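Local coordinates for fructooligosaccharide ABC transporter substrate-binding protein FusA (Streptococcus pneumoniae, PDB 5G5Y), which binds short- and long-chain fructooligosaccharides, preferring tetrasaccharides and larger, and delivers them to the FusBC-MsmK ABC transporter for import, at residues I62-A67 and R307-I312; K6-S11 and T39-D44; G230-R235 and G457-E462. One frame throughout, in Å; residues are numbered along the deposited sequence.

Contact 1 of 3, residues I62-A67 and R307-I312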
loop_
_atom_site.group_PDB
_atom_site.type_symbol
_atom_site.label_atom_id
_atom_site.label_comp_id
_atom_site.label_asym_id
_atom_site.label_seq_id
_atom_site.Cartn_x
_atom_site.Cartn_y
_atom_site.Cartn_z
ATOM N N ILE A 62 9.400 -19.902 9.513
ATOM C CA ILE A 62 8.039 -19.370 9.593
ATOM C C ILE A 62 7.808 -18.723 8.220
ATOM O O ILE A 62 8.499 -17.769 7.866
ATOM C CB ILE A 62 7.902 -18.349 10.728
ATOM C CG1 ILE A 62 8.273 -18.989 12.072
ATOM C CG2 ILE A 62 6.486 -17.762 10.765
ATOM C CD1 ILE A 62 8.345 -17.988 13.227
ATOM N N HIS A 63 6.859 -19.282 7.474
ATOM C CA HIS A 63 6.524 -18.933 6.100
ATOM C C HIS A 63 5.294 -18.032 6.089
ATOM O O HIS A 63 4.341 -18.263 6.829
ATOM C CB HIS A 63 6.290 -20.221 5.354
ATOM C CG HIS A 63 5.780 -20.084 3.969
ATOM N ND1 HIS A 63 4.443 -20.027 3.685
ATOM C CD2 HIS A 63 6.418 -20.091 2.776
ATOM C CE1 HIS A 63 4.267 -19.962 2.376
ATOM N NE2 HIS A 63 5.451 -20.020 1.801
ATOM N N ASN A 64 5.317 -17.009 5.251
ATOM C CA ASN A 64 4.201 -16.067 5.123
ATOM C C ASN A 64 3.956 -15.326 6.428
ATOM O O ASN A 64 2.839 -15.054 6.817
ATOM C CB ASN A 64 2.943 -16.797 4.594
ATOM C CG ASN A 64 2.026 -15.903 3.794
ATOM O OD1 ASN A 64 2.477 -14.970 3.124
ATOM N ND2 ASN A 64 0.730 -16.213 3.807
ATOM N N ASP A 65 5.046 -14.955 7.065
ATOM C CA ASP A 65 5.065 -14.490 8.441
ATOM C C ASP A 65 4.527 -13.086 8.732
ATOM O O ASP A 65 3.956 -12.861 9.826
ATOM C CB ASP A 65 6.514 -14.525 8.939
ATOM C CG ASP A 65 6.639 -14.210 10.454
ATOM O OD1 ASP A 65 5.631 -14.348 11.241
ATOM O OD2 ASP A 65 7.760 -13.827 10.837
ATOM N N GLY A 66 4.799 -12.133 7.854
ATOM C CA GLY A 66 4.379 -10.721 8.082
ATOM C C GLY A 66 4.724 -9.990 9.397
ATOM O O GLY A 66 3.987 -9.107 9.809
ATOM N N ALA A 67 5.836 -10.297 10.043
ATOM C CA ALA A 67 6.152 -9.661 11.332
ATOM C C ALA A 67 6.554 -8.190 11.204
ATOM O O ALA A 67 7.049 -7.787 10.162
ATOM C CB ALA A 67 7.269 -10.396 11.993
ATOM N N ARG A 307 9.054 -6.533 4.414
ATOM C CA ARG A 307 10.381 -6.978 4.761
ATOM C C ARG A 307 10.453 -8.476 5.095
ATOM O O ARG A 307 11.447 -9.131 4.776
ATOM C CB ARG A 307 10.920 -6.199 5.980
ATOM C CG ARG A 307 12.399 -5.943 5.874
ATOM C CD ARG A 307 12.957 -5.055 6.967
ATOM N NE ARG A 307 12.111 -3.923 7.342
ATOM C CZ ARG A 307 12.076 -2.729 6.751
ATOM N NH1 ARG A 307 12.841 -2.455 5.704
ATOM N NH2 ARG A 307 11.238 -1.792 7.235
ATOM N N ASP A 308 9.399 -8.990 5.734
ATOM C CA ASP A 308 9.382 -10.352 6.228
ATOM C C ASP A 308 8.171 -11.156 5.789
ATOM O O ASP A 308 7.054 -10.978 6.293
ATOM C CB ASP A 308 9.480 -10.340 7.752
ATOM C CG ASP A 308 9.203 -11.678 8.365
ATOM O OD1 ASP A 308 9.484 -12.753 7.735
ATOM O OD2 ASP A 308 8.708 -11.647 9.514
ATOM N N LYS A 309 8.393 -12.034 4.836
ATOM C CA LYS A 309 7.484 -13.117 4.578
ATOM C C LYS A 309 8.107 -14.489 4.816
ATOM O O LYS A 309 7.499 -15.494 4.450
ATOM C CB LYS A 309 6.916 -13.019 3.171
ATOM C CG LYS A 309 5.938 -11.905 2.960
ATOM C CD LYS A 309 4.688 -11.950 3.816
ATOM C CE LYS A 309 3.856 -10.718 3.537
ATOM N NZ LYS A 309 2.457 -10.953 3.921
ATOM N N MET A 310 9.307 -14.537 5.387
ATOM C CA MET A 310 9.912 -15.799 5.843
ATOM C C MET A 310 11.101 -15.507 6.694
ATOM O O MET A 310 11.905 -14.675 6.324
ATOM C CB MET A 310 10.384 -16.658 4.688
ATOM C CG MET A 310 10.725 -18.089 5.069
ATOM S SD MET A 310 10.001 -19.202 3.875
ATOM C CE MET A 310 10.609 -20.809 4.445
ATOM N N VAL A 311 11.195 -16.171 7.849
ATOM C CA VAL A 311 12.373 -16.163 8.702
ATOM C C VAL A 311 12.828 -17.618 8.951
ATOM O O VAL A 311 12.046 -18.551 8.851
ATOM C CB VAL A 311 12.132 -15.478 10.044
ATOM C CG1 VAL A 311 11.851 -13.989 9.877
ATOM C CG2 VAL A 311 10.997 -16.125 10.829
ATOM N N ILE A 312 14.100 -17.789 9.261
ATOM C CA ILE A 312 14.654 -19.101 9.529
ATOM C C ILE A 312 14.995 -19.134 11.015
ATOM O O ILE A 312 15.674 -18.219 11.533
ATOM C CB ILE A 312 15.887 -19.341 8.665
ATOM C CG1 ILE A 312 15.470 -19.460 7.187
ATOM C CG2 ILE A 312 16.642 -20.598 9.161
ATOM C CD1 ILE A 312 16.657 -19.638 6.239
HETATM O O HOH W 1 1.703 -12.684 2.176
HETATM O O HOH W 2 7.077 -7.757 7.142
#

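Contact 2 of 3, residues K6-S11 and T39-D44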
loop_
_atom_site.group_PDB
_atom_site.type_symbol
_atom_site.label_atom_id
_atom_site.label_comp_id
_atom_site.label_asym_id
_atom_site.label_seq_id
_atom_site.Cartn_x
_atom_site.Cartn_y
_atom_site.Cartn_z
ATOM N N LYS A 6 9.996 -28.634 8.362
ATOM C CA LYS A 6 8.759 -28.230 9.057
ATOM C C LYS A 6 8.633 -26.710 9.008
ATOM O O LYS A 6 9.477 -26.016 9.557
ATOM C CB LYS A 6 8.765 -28.629 10.530
ATOM C CG LYS A 6 8.680 -30.119 10.767
ATOM C CD LYS A 6 8.803 -30.479 12.254
ATOM C CE LYS A 6 7.721 -29.864 13.151
ATOM N NZ LYS A 6 6.310 -30.192 12.769
ATOM N N PHE A 7 7.570 -26.229 8.378
ATOM C CA PHE A 7 7.309 -24.798 8.246
ATOM C C PHE A 7 5.994 -24.458 8.939
ATOM O O PHE A 7 4.978 -25.103 8.675
ATOM C CB PHE A 7 7.145 -24.381 6.773
ATOM C CG PHE A 7 8.413 -24.413 5.944
ATOM C CD1 PHE A 7 9.679 -24.522 6.508
ATOM C CD2 PHE A 7 8.330 -24.206 4.567
ATOM C CE1 PHE A 7 10.823 -24.518 5.715
ATOM C CE2 PHE A 7 9.467 -24.219 3.779
ATOM C CZ PHE A 7 10.720 -24.359 4.359
ATOM N N MET A 8 6.005 -23.395 9.749
ATOM C CA MET A 8 4.754 -22.748 10.187
ATOM C C MET A 8 4.326 -21.809 9.068
ATOM O O MET A 8 5.185 -21.185 8.410
ATOM C CB MET A 8 4.972 -21.965 11.460
ATOM C CG MET A 8 3.707 -21.337 12.070
ATOM S SD MET A 8 4.104 -20.055 13.261
ATOM C CE MET A 8 5.161 -20.874 14.411
ATOM N N THR A 9 3.028 -21.716 8.813
ATOM C CA THR A 9 2.524 -20.813 7.793
ATOM C C THR A 9 1.188 -20.186 8.176
ATOM O O THR A 9 0.537 -20.629 9.115
ATOM C CB THR A 9 2.441 -21.518 6.411
ATOM O OG1 THR A 9 2.223 -20.552 5.375
ATOM C CG2 THR A 9 1.355 -22.587 6.357
ATOM N N ALA A 10 0.834 -19.155 7.429
ATOM C CA ALA A 10 -0.427 -18.476 7.530
ATOM C C ALA A 10 -1.147 -18.626 6.182
ATOM O O ALA A 10 -0.566 -18.442 5.097
ATOM C CB ALA A 10 -0.198 -17.002 7.836
ATOM N N SER A 11 -2.417 -18.952 6.224
ATOM C CA SER A 11 -3.220 -19.033 5.002
ATOM C C SER A 11 -4.647 -18.626 5.265
ATOM O O SER A 11 -5.085 -18.544 6.402
ATOM C CB SER A 11 -3.171 -20.444 4.394
ATOM O OG SER A 11 -3.788 -21.404 5.249
ATOM N N THR A 39 2.627 -26.415 9.580
ATOM C CA THR A 39 1.794 -26.019 10.718
ATOM C C THR A 39 1.061 -24.812 10.204
ATOM O O THR A 39 1.656 -23.720 10.108
ATOM C CB THR A 39 2.634 -25.689 11.977
ATOM O OG1 THR A 39 3.331 -26.853 12.399
ATOM C CG2 THR A 39 1.755 -25.208 13.139
ATOM N N ASN A 40 -0.211 -24.994 9.843
ATOM C CA ASN A 40 -0.951 -24.000 9.126
ATOM C C ASN A 40 -1.985 -23.310 10.006
ATOM O O ASN A 40 -3.022 -23.919 10.324
ATOM C CB ASN A 40 -1.637 -24.664 7.945
ATOM C CG ASN A 40 -2.387 -23.708 7.056
ATOM O OD1 ASN A 40 -2.112 -22.507 7.019
ATOM N ND2 ASN A 40 -3.338 -24.239 6.308
ATOM N N TYR A 41 -1.721 -22.048 10.362
ATOM C CA TYR A 41 -2.668 -21.261 11.160
ATOM C C TYR A 41 -3.501 -20.358 10.278
ATOM O O TYR A 41 -2.976 -19.477 9.594
ATOM C CB TYR A 41 -1.936 -20.479 12.226
ATOM C CG TYR A 41 -1.186 -21.326 13.213
ATOM C CD1 TYR A 41 -1.770 -22.463 13.815
ATOM C CD2 TYR A 41 0.103 -20.967 13.615
ATOM C CE1 TYR A 41 -1.069 -23.215 14.739
ATOM C CE2 TYR A 41 0.823 -21.703 14.527
ATOM C CZ TYR A 41 0.234 -22.825 15.118
ATOM O OH TYR A 41 0.981 -23.543 16.047
ATOM N N GLN A 42 -4.808 -20.594 10.275
ATOM C CA GLN A 42 -5.711 -19.938 9.366
ATOM C C GLN A 42 -6.490 -18.802 10.008
ATOM O O GLN A 42 -7.265 -18.151 9.339
ATOM C CB GLN A 42 -6.631 -20.979 8.736
ATOM C CG GLN A 42 -5.822 -21.939 7.872
ATOM C CD GLN A 42 -6.645 -22.864 7.033
ATOM O OE1 GLN A 42 -7.284 -23.743 7.575
ATOM N NE2 GLN A 42 -6.574 -22.739 5.716
ATOM N N SER A 43 -6.269 -18.563 11.293
ATOM C CA SER A 43 -6.865 -17.433 11.993
ATOM C C SER A 43 -5.961 -17.180 13.181
ATOM O O SER A 43 -5.280 -18.099 13.649
ATOM C CB SER A 43 -8.297 -17.777 12.457
ATOM O OG SER A 43 -8.258 -18.701 13.554
ATOM N N ASP A 44 -5.917 -15.942 13.640
ATOM C CA ASP A 44 -5.096 -15.539 14.783
ATOM C C ASP A 44 -3.649 -15.985 14.598
ATOM O O ASP A 44 -3.006 -16.416 15.540
ATOM C CB ASP A 44 -5.670 -16.141 16.099
ATOM C CG ASP A 44 -5.862 -15.110 17.209
ATOM O OD1 ASP A 44 -5.794 -13.880 16.968
ATOM O OD2 ASP A 44 -6.097 -15.542 18.365
HETATM O O HOH W 3 4.675 -28.682 11.041
HETATM O O HOH W 4 -3.698 -16.806 9.038
#

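Contact 3 of 3, residues G230-R235 and G457-E462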
loop_
_atom_site.group_PDB
_atom_site.type_symbol
_atom_site.label_atom_id
_atom_site.label_comp_id
_atom_site.label_asym_id
_atom_site.label_seq_id
_atom_site.Cartn_x
_atom_site.Cartn_y
_atom_site.Cartn_z
ATOM N N GLY A 230 -4.470 24.572 2.234
ATOM C CA GLY A 230 -5.312 23.439 1.925
ATOM C C GLY A 230 -6.468 23.313 2.884
ATOM O O GLY A 230 -7.614 23.103 2.492
ATOM N N VAL A 231 -6.168 23.423 4.163
ATOM C CA VAL A 231 -7.200 23.335 5.178
ATOM C C VAL A 231 -8.212 24.474 4.996
ATOM O O VAL A 231 -9.420 24.234 5.065
ATOM C CB VAL A 231 -6.618 23.320 6.619
ATOM C CG1 VAL A 231 -7.756 23.300 7.632
ATOM C CG2 VAL A 231 -5.743 22.111 6.836
ATOM N N LYS A 232 -7.723 25.673 4.714
ATOM C CA LYS A 232 -8.588 26.838 4.525
ATOM C C LYS A 232 -9.497 26.611 3.315
ATOM O O LYS A 232 -10.646 27.026 3.330
ATOM C CB LYS A 232 -7.783 28.103 4.365
ATOM C CG LYS A 232 -7.147 28.508 5.680
ATOM C CD LYS A 232 -6.258 29.715 5.511
ATOM C CE LYS A 232 -7.102 30.960 5.345
ATOM N NZ LYS A 232 -6.348 32.161 5.788
ATOM N N PHE A 233 -9.002 25.874 2.323
ATOM C CA PHE A 233 -9.834 25.543 1.146
ATOM C C PHE A 233 -10.982 24.593 1.514
ATOM O O PHE A 233 -12.145 24.846 1.174
ATOM C CB PHE A 233 -8.976 24.942 0.003
ATOM C CG PHE A 233 -9.788 24.483 -1.169
ATOM C CD1 PHE A 233 -10.337 25.420 -2.056
ATOM C CD2 PHE A 233 -10.000 23.136 -1.407
ATOM C CE1 PHE A 233 -11.120 25.009 -3.124
ATOM C CE2 PHE A 233 -10.778 22.719 -2.506
ATOM C CZ PHE A 233 -11.316 23.653 -3.363
ATOM N N ILE A 234 -10.681 23.522 2.256
ATOM C CA ILE A 234 -11.717 22.584 2.651
ATOM C C ILE A 234 -12.732 23.325 3.584
ATOM O O ILE A 234 -13.958 23.108 3.462
ATOM C CB ILE A 234 -11.143 21.321 3.317
ATOM C CG1 ILE A 234 -10.128 20.597 2.385
ATOM C CG2 ILE A 234 -12.274 20.354 3.697
ATOM C CD1 ILE A 234 -10.658 20.186 1.034
ATOM N N ARG A 235 -12.227 24.188 4.461
ATOM C CA ARG A 235 -13.121 25.074 5.274
ATOM C C ARG A 235 -14.102 25.920 4.417
ATOM O O ARG A 235 -15.274 26.052 4.756
ATOM C CB ARG A 235 -12.309 25.952 6.195
ATOM C CG ARG A 235 -13.107 27.019 6.928
ATOM C CD ARG A 235 -14.153 26.447 7.856
ATOM N NE ARG A 235 -14.948 27.521 8.473
ATOM C CZ ARG A 235 -15.985 27.334 9.293
ATOM N NH1 ARG A 235 -16.375 26.129 9.636
ATOM N NH2 ARG A 235 -16.652 28.387 9.764
ATOM N N GLY A 457 -13.683 26.082 12.267
ATOM C CA GLY A 457 -12.912 27.190 11.735
ATOM C C GLY A 457 -11.751 27.559 12.642
ATOM O O GLY A 457 -11.238 26.718 13.404
ATOM N N ASN A 458 -11.306 28.809 12.524
ATOM C CA ASN A 458 -10.302 29.466 13.411
ATOM C C ASN A 458 -8.821 29.065 13.187
ATOM O O ASN A 458 -7.984 29.310 14.050
ATOM C CB ASN A 458 -10.658 29.320 14.908
ATOM C CG ASN A 458 -10.022 30.412 15.796
ATOM O OD1 ASN A 458 -9.891 31.558 15.393
ATOM N ND2 ASN A 458 -9.644 30.052 17.022
ATOM N N ILE A 459 -8.491 28.474 12.051
ATOM C CA ILE A 459 -7.083 28.073 11.803
ATOM C C ILE A 459 -6.079 29.241 11.886
ATOM O O ILE A 459 -4.997 29.075 12.460
ATOM C CB ILE A 459 -6.882 27.299 10.470
ATOM C CG1 ILE A 459 -5.479 26.659 10.439
ATOM C CG2 ILE A 459 -7.157 28.166 9.242
ATOM C CD1 ILE A 459 -5.329 25.699 9.262
ATOM N N ASP A 460 -6.431 30.410 11.362
ATOM C CA ASP A 460 -5.460 31.527 11.346
ATOM C C ASP A 460 -4.922 31.826 12.749
ATOM O O ASP A 460 -3.720 31.973 12.916
ATOM C CB ASP A 460 -6.011 32.827 10.721
ATOM C CG ASP A 460 -6.204 32.730 9.218
ATOM O OD1 ASP A 460 -5.575 31.878 8.550
ATOM O OD2 ASP A 460 -7.017 33.521 8.685
ATOM N N THR A 461 -5.791 31.837 13.754
ATOM C CA THR A 461 -5.367 32.198 15.102
ATOM C C THR A 461 -4.690 31.051 15.845
ATOM O O THR A 461 -3.815 31.282 16.684
ATOM C CB THR A 461 -6.550 32.808 15.896
ATOM O OG1 THR A 461 -6.981 33.956 15.166
ATOM C CG2 THR A 461 -6.127 33.243 17.272
ATOM N N GLU A 462 -5.061 29.819 15.506
ATOM C CA GLU A 462 -4.618 28.648 16.233
ATOM C C GLU A 462 -3.347 28.021 15.642
ATOM O O GLU A 462 -2.740 27.163 16.295
ATOM C CB GLU A 462 -5.734 27.590 16.218
ATOM C CG GLU A 462 -6.948 27.999 17.028
ATOM C CD GLU A 462 -8.031 26.932 17.123
ATOM O OE1 GLU A 462 -7.800 25.752 16.727
ATOM O OE2 GLU A 462 -9.107 27.282 17.671
#

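Contact 1 of 3, residues I62-A67 and R307-I312
Ile62 and Val311 form a hydrogen-bonded antiparallel pair, Ile62 N reaching Val311 O at 3.0 Å and Val311 N returning to Ile62 O, while His63 and Met310 follow as the non-hydrogen-bonded pair. Beyond them Asn64 N donates to Lys309 O from above the carbonyl plane, where Lys309 and Met310 make a classic beta bulge facing Phe119. Ile62 and Val311 lie side by side, Val311 CG2 resting 3.8 Å from Ile62 CB. On the other face, Met310 SD meets the rim of the His63 ring at CD2 (3.9 Å), a Met-aromatic contact near the ring plane. Outside the paired strands, Asp65 and Asp308 bring carboxylates together with OD2 to OD2 at 2.7 Å and planes 72° apart, so one of them probably holds a proton; Asp65 OD1 also forms a salt bridge with Arg49. Ala67 N donates to Asp308 OD2 at 3.2 Å. Lys309, a substrate-binding residue, runs beside Asn64; a bend at chi2 (-61°) puts CD 3.8 Å from Asn64 OD1, and a water links Lys309 NZ to Asn64 OD1, which also accepts from Gly382 N. Strand 310-312 is the outermost strand on this side of the sheet, with 61-63 between it and 3-10; helix 69-77 packs on Val311 and Asp308, helix 45-55 on Ile62, and helix 319-329 on Met310 from the other face.

Contact 2 of 3, residues K6-S11 and T39-D44
Thr39 opens the parallel pairing with strand 6-10, its N donating to Phe7 O at 2.8 Å and its O accepting from Thr9 N at 2.8 Å, so that Thr39 bonds to the residues before and after Met8. Its OG1, anti to the carbonyl carbon (chi1 -63°), shares a water with Lys6 NZ at the start of the pairing. Asn40 comes next, on the face of Thr9. Its CG is anti to the backbone N (chi1 -177°), and OD1 passes 3.5 Å from Thr9 CG2 before accepting the hydroxyl of Ser11, OG to OD1 2.7 Å, in the carbonyl plane on a lone pair. Asn40 ND2 is held by Lys17 O. Tyr41 N donates to Thr9 O at 2.9 Å, and its ring lies on the same side of the sheet as Met8, where Met8 CG lies 3.8 Å from CE2 and the sulfur sits at the ring edge, a Met-aromatic contact; the Tyr41 hydroxyl bonds to Asp52 of helix 45-55 and to a sulfate ion that probably comes from the crystallisation liquor. At the end of the strand the bond from Ser11 N to Tyr41 O is weak, and a water also donates to that oxygen. Gln42 NE2 then donates to Ser11 OG at 3.1 Å, while also reaching Ser15 O, and Gln42 OE1 takes Lys17 NZ. With helix 23-32 between them, the strands form a beta-alpha-beta unit. As the backbone pairing weakens at its C-terminal end, polar side chains take over: Ser11 OG donates a hydrogen bond to Asn40 OD1 and accepts one from Gln42 NE2, with a further weak bond to Ser15 OG; together these probably restrict the rotation of the hydroxyl.

Contact 3 of 3, residues G230-R235 and G457-E462
Ile459, at the first turn of helix 459-472, spreads its branches between two residues of helix 225-239. CD1 reaches Val231, 3.8 Å from CG1 and equally near CB, while CG2 lies 3.6 Å from Lys232 CG. Chi1 (-168°) sets CG1 anti to the backbone N and CG2 between N and the carbonyl carbon, beside Lys232; an extended chi2 then carries CD1 on to Val231. Val231 and Ile459 both rest on Trp453 of helix 429-455 as well, so their meeting is part of a larger apolar patch. Lys232 carries the second half of the contact. Its methylenes pass Ile459 before the chain bends at chi3 (75°), and NZ forms a salt bridge with Asp460, meeting OD1 at 2.9 Å on the syn lone pair and OD2 more weakly at 3.3 Å. Lysine and aspartate side chains cross at about a right angle, and the ion pair lies toward the exposed border of the apolar contact. The two segments join the helix that follows the second calcium site in sequence to the start of a C-terminal helix, just past the turn that ends helix 429-455. In that turn Gly457 adopts a positive phi of 106° and lays CA over one face of the Arg235 guanidinium, 3.8 Å above its plane and offset toward the rim. Arg235 NE makes a salt bridge with Glu239, a turn further along the same helix, and NH1 donates to the carbonyl O of Ile454 near the end of helix 429-455.

Overall arrangement
Contacts 1 and 2 belong to one mixed sheet, ordered 34-41, 3-10, 61-63, 310-312, and their centres lie 11 Å apart. They meet where strands 3-10 and 61-63 are neighbours: His63 N lies 2.7 Å from Met8 O, His63 ND1 2.8 Å from Thr9 OG1, and Met310 CE packs on Phe7 CZ. Both approach the fructooligosaccharide site, contact 1 supplying Lys309 and the side chains of Asn64 and Ser11 each lying about 7 Å from that of Glu379. Contact 3 sits on the opposite side of the chain's centre, its centre 44 Å from that of contact 1 and 49 Å from that of contact 2, with the Val231 side chain about 13 Å from a calcium ion.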